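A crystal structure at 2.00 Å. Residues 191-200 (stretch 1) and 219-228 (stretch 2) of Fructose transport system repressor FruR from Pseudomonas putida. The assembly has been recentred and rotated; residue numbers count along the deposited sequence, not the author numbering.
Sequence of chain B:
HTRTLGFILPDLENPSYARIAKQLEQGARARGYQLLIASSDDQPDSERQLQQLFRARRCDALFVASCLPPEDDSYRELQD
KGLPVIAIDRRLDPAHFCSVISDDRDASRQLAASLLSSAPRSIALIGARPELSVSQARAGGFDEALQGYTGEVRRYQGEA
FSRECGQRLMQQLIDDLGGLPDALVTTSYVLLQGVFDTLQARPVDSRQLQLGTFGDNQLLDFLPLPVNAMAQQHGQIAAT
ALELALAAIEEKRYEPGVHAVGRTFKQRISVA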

# COMPACT_ATOMS: atom_id res chain seq x y z
N LEU B 191 -7.01 -10.31 5.65
CA LEU B 191 -7.94 -11.40 5.88
C LEU B 191 -9.31 -10.86 6.25
O LEU B 191 -10.32 -11.40 5.83
CB LEU B 191 -7.43 -12.34 6.98
CG LEU B 191 -6.19 -13.18 6.62
CD1 LEU B 191 -5.65 -13.91 7.85
CD2 LEU B 191 -6.51 -14.16 5.51
N LEU B 192 -9.33 -9.79 7.04
CA LEU B 192 -10.59 -9.14 7.39
C LEU B 192 -11.33 -8.66 6.15
O LEU B 192 -12.56 -8.67 6.10
CB LEU B 192 -10.35 -7.96 8.33
CG LEU B 192 -11.61 -7.24 8.83
CD1 LEU B 192 -12.48 -8.19 9.65
CD2 LEU B 192 -11.27 -5.99 9.63
N GLN B 193 -10.58 -8.23 5.14
CA GLN B 193 -11.18 -7.75 3.90
C GLN B 193 -12.01 -8.84 3.24
O GLN B 193 -13.08 -8.58 2.68
CB GLN B 193 -10.11 -7.26 2.94
CG GLN B 193 -9.39 -6.01 3.38
CD GLN B 193 -8.43 -5.51 2.31
OE1 GLN B 193 -8.84 -5.20 1.20
NE2 GLN B 193 -7.16 -5.45 2.65
N GLY B 194 -11.49 -10.07 3.28
CA GLY B 194 -12.20 -11.21 2.73
C GLY B 194 -13.44 -11.50 3.55
O GLY B 194 -14.49 -11.85 3.01
N VAL B 195 -13.31 -11.35 4.87
CA VAL B 195 -14.43 -11.51 5.77
C VAL B 195 -15.55 -10.54 5.38
O VAL B 195 -16.71 -10.92 5.31
CB VAL B 195 -14.02 -11.27 7.23
CG1 VAL B 195 -15.25 -11.05 8.10
CG2 VAL B 195 -13.18 -12.44 7.76
N PHE B 196 -15.19 -9.29 5.11
CA PHE B 196 -16.17 -8.29 4.70
C PHE B 196 -16.86 -8.67 3.40
O PHE B 196 -18.04 -8.39 3.21
CB PHE B 196 -15.52 -6.91 4.56
CG PHE B 196 -15.15 -6.27 5.86
CD1 PHE B 196 -15.78 -6.64 7.04
CD2 PHE B 196 -14.16 -5.29 5.92
CE1 PHE B 196 -15.45 -6.05 8.25
CE2 PHE B 196 -13.82 -4.70 7.13
CZ PHE B 196 -14.46 -5.08 8.29
N ASP B 197 -16.12 -9.31 2.49
CA ASP B 197 -16.71 -9.76 1.24
C ASP B 197 -17.79 -10.79 1.50
O ASP B 197 -18.87 -10.76 0.91
CB ASP B 197 -15.65 -10.37 0.32
CG ASP B 197 -14.74 -9.32 -0.29
OD1 ASP B 197 -15.21 -8.18 -0.51
OD2 ASP B 197 -13.56 -9.65 -0.54
N THR B 198 -17.49 -11.71 2.41
CA THR B 198 -18.43 -12.77 2.75
C THR B 198 -19.67 -12.18 3.41
O THR B 198 -20.79 -12.51 3.05
CB THR B 198 -17.79 -13.82 3.67
OG1 THR B 198 -16.70 -14.45 2.98
CG2 THR B 198 -18.80 -14.87 4.06
N LEU B 199 -19.45 -11.27 4.36
CA LEU B 199 -20.54 -10.61 5.06
C LEU B 199 -21.45 -9.86 4.10
O LEU B 199 -22.67 -9.88 4.25
CB LEU B 199 -19.98 -9.64 6.11
CG LEU B 199 -19.75 -10.20 7.51
CD1 LEU B 199 -19.25 -11.64 7.46
CD2 LEU B 199 -18.79 -9.32 8.28
N GLN B 200 -20.86 -9.21 3.11
CA GLN B 200 -21.63 -8.42 2.16
C GLN B 200 -22.54 -9.28 1.28
O GLN B 200 -23.61 -8.83 0.86
CB GLN B 200 -20.70 -7.56 1.30
CG GLN B 200 -20.69 -6.11 1.71
CD GLN B 200 -21.50 -5.23 0.78
OE1 GLN B 200 -20.95 -4.45 0.01
NE2 GLN B 200 -22.82 -5.36 0.85
N LEU B 219 -10.91 3.68 7.06
CA LEU B 219 -12.34 3.59 6.76
C LEU B 219 -13.12 2.79 7.80
O LEU B 219 -14.35 2.80 7.82
CB LEU B 219 -12.57 3.08 5.33
CG LEU B 219 -11.86 3.86 4.23
CD1 LEU B 219 -12.44 3.52 2.86
CD2 LEU B 219 -11.95 5.35 4.48
N LEU B 220 -12.40 2.10 8.69
CA LEU B 220 -13.03 1.43 9.82
C LEU B 220 -13.75 2.44 10.72
O LEU B 220 -14.67 2.08 11.46
CB LEU B 220 -11.99 0.66 10.64
CG LEU B 220 -12.03 -0.87 10.59
CD1 LEU B 220 -12.22 -1.36 9.16
CD2 LEU B 220 -10.77 -1.47 11.21
N ASP B 221 -13.32 3.70 10.67
CA ASP B 221 -13.93 4.76 11.46
C ASP B 221 -15.35 5.06 10.97
O ASP B 221 -16.15 5.64 11.71
CB ASP B 221 -13.08 6.03 11.41
CG ASP B 221 -11.83 5.94 12.26
OD1 ASP B 221 -11.92 5.47 13.42
OD2 ASP B 221 -10.75 6.35 11.78
N PHE B 222 -15.65 4.68 9.74
CA PHE B 222 -16.93 4.98 9.11
C PHE B 222 -17.85 3.77 9.02
O PHE B 222 -19.01 3.88 8.62
CB PHE B 222 -16.71 5.56 7.71
CG PHE B 222 -15.92 6.83 7.69
CD1 PHE B 222 -16.56 8.06 7.68
CD2 PHE B 222 -14.54 6.80 7.68
CE1 PHE B 222 -15.84 9.24 7.66
CE2 PHE B 222 -13.81 7.97 7.66
CZ PHE B 222 -14.46 9.19 7.65
N LEU B 223 -17.32 2.60 9.37
CA LEU B 223 -18.12 1.37 9.39
C LEU B 223 -19.16 1.42 10.49
O LEU B 223 -18.86 1.79 11.62
CB LEU B 223 -17.23 0.14 9.61
CG LEU B 223 -16.65 -0.57 8.40
CD1 LEU B 223 -16.15 -1.94 8.82
CD2 LEU B 223 -17.68 -0.70 7.30
N PRO B 224 -20.41 1.05 10.16
CA PRO B 224 -21.45 0.89 11.18
C PRO B 224 -21.07 -0.24 12.12
O PRO B 224 -21.32 -0.17 13.33
CB PRO B 224 -22.68 0.50 10.36
CG PRO B 224 -22.40 0.97 8.98
CD PRO B 224 -20.92 0.81 8.80
N LEU B 225 -20.46 -1.27 11.55
CA LEU B 225 -19.93 -2.39 12.32
C LEU B 225 -18.57 -2.00 12.91
O LEU B 225 -17.60 -1.86 12.18
CB LEU B 225 -19.78 -3.61 11.42
CG LEU B 225 -19.18 -4.87 12.04
CD1 LEU B 225 -19.84 -5.17 13.38
CD2 LEU B 225 -19.32 -6.05 11.09
N PRO B 226 -18.52 -1.83 14.24
CA PRO B 226 -17.28 -1.41 14.90
C PRO B 226 -16.24 -2.53 14.93
O PRO B 226 -16.58 -3.68 15.23
CB PRO B 226 -17.74 -1.07 16.32
CG PRO B 226 -18.95 -1.90 16.53
CD PRO B 226 -19.63 -2.00 15.19
N VAL B 227 -14.99 -2.20 14.64
CA VAL B 227 -13.92 -3.18 14.64
C VAL B 227 -12.75 -2.73 15.51
O VAL B 227 -12.18 -1.66 15.29
CB VAL B 227 -13.40 -3.43 13.20
CG1 VAL B 227 -12.25 -4.42 13.21
CG2 VAL B 227 -14.53 -3.92 12.30
N ASN B 228 -12.39 -3.54 16.51
CA ASN B 228 -11.20 -3.27 17.30
C ASN B 228 -9.95 -3.68 16.53
O ASN B 228 -9.91 -4.74 15.91
CB ASN B 228 -11.26 -4.01 18.63
CG ASN B 228 -12.21 -3.36 19.62
OD1 ASN B 228 -12.79 -2.31 19.34
ND2 ASN B 228 -12.37 -3.98 20.78

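The contact between these two stretches is small, about 205 Å² summed over both sides, and wholly apolar: no hydrogen bond crosses it. One side is a regular helix, residues 191-200, and the other is an irregular path that leaves a 3-10 segment, turns through a loop and enters a strand. The nearest backbones stay about 10 Å apart, with the CA of Leu 192 10.0 Å from the CA of Val 227 and the CA of Phe 196 10.3 Å from the CA of Leu 225, so side chains alone fill the gap.

Phe 196 is the centre of the design, with 58 Å² covered, the largest share of any residue here. Its CA-to-CB bond points toward the other stretch, and with chi1 at -72° (m) the ring reaches far enough to meet three aliphatic side chains at once. CZ of Phe 196 lies 3.6 Å from CD1 of Leu 223, the closest approach in the contact, and 4.2 Å from CG2 of Val 227; CE2 of Phe 196 lies 4.2 Å from CD1 of Leu 220. The methyls of Leu 220 and Val 227 sit at the ring edge, near its plane, whereas that of Leu 223 approaches obliquely. A long, rigid, flat side chain suits this place because its outer end can touch residues spread over eight positions of the partner. Leu 220 contributes although its CA-to-CB bond points sideways: the end of its side chain comes nearer, and CD1 makes the contact.

Leu 192, with 34 Å² covered, lies one helical turn before Phe 196, and the backbone bond from Phe 196 N to Leu 192 O (2.9 Å) spans that turn. The t, p rotamer of Leu 192 brings its CD2 to 4.0 Å from CG1 of Val 227. Val 227 therefore serves two helix residues, using CG1 for Leu 192 and CG2 for Phe 196; a beta-branched residue offers two methyls close to the backbone for such a double role.

Leu 225, with 28 Å² covered, meets Leu 199 through a single closest pair, CD2 of Leu 225 to CD2 of Leu 199 at 4.3 Å. Both point toward the opposing stretch, and their branched ends extend the apolar contact beyond the ring.

The rule on the helix is spacing: Leu 192, Phe 196 and Leu 199 follow one another at intervals of four and three, which keeps them on one side. Asp 197 takes no part, and its carboxylate oxygens are hydrogen-bonded elsewhere in the structure. On the partner, three of the four contacting residues, Leu 223, Leu 225 and Val 227, alternate with Pro 224 and Pro 226, whose rings remain out of reach of the helix.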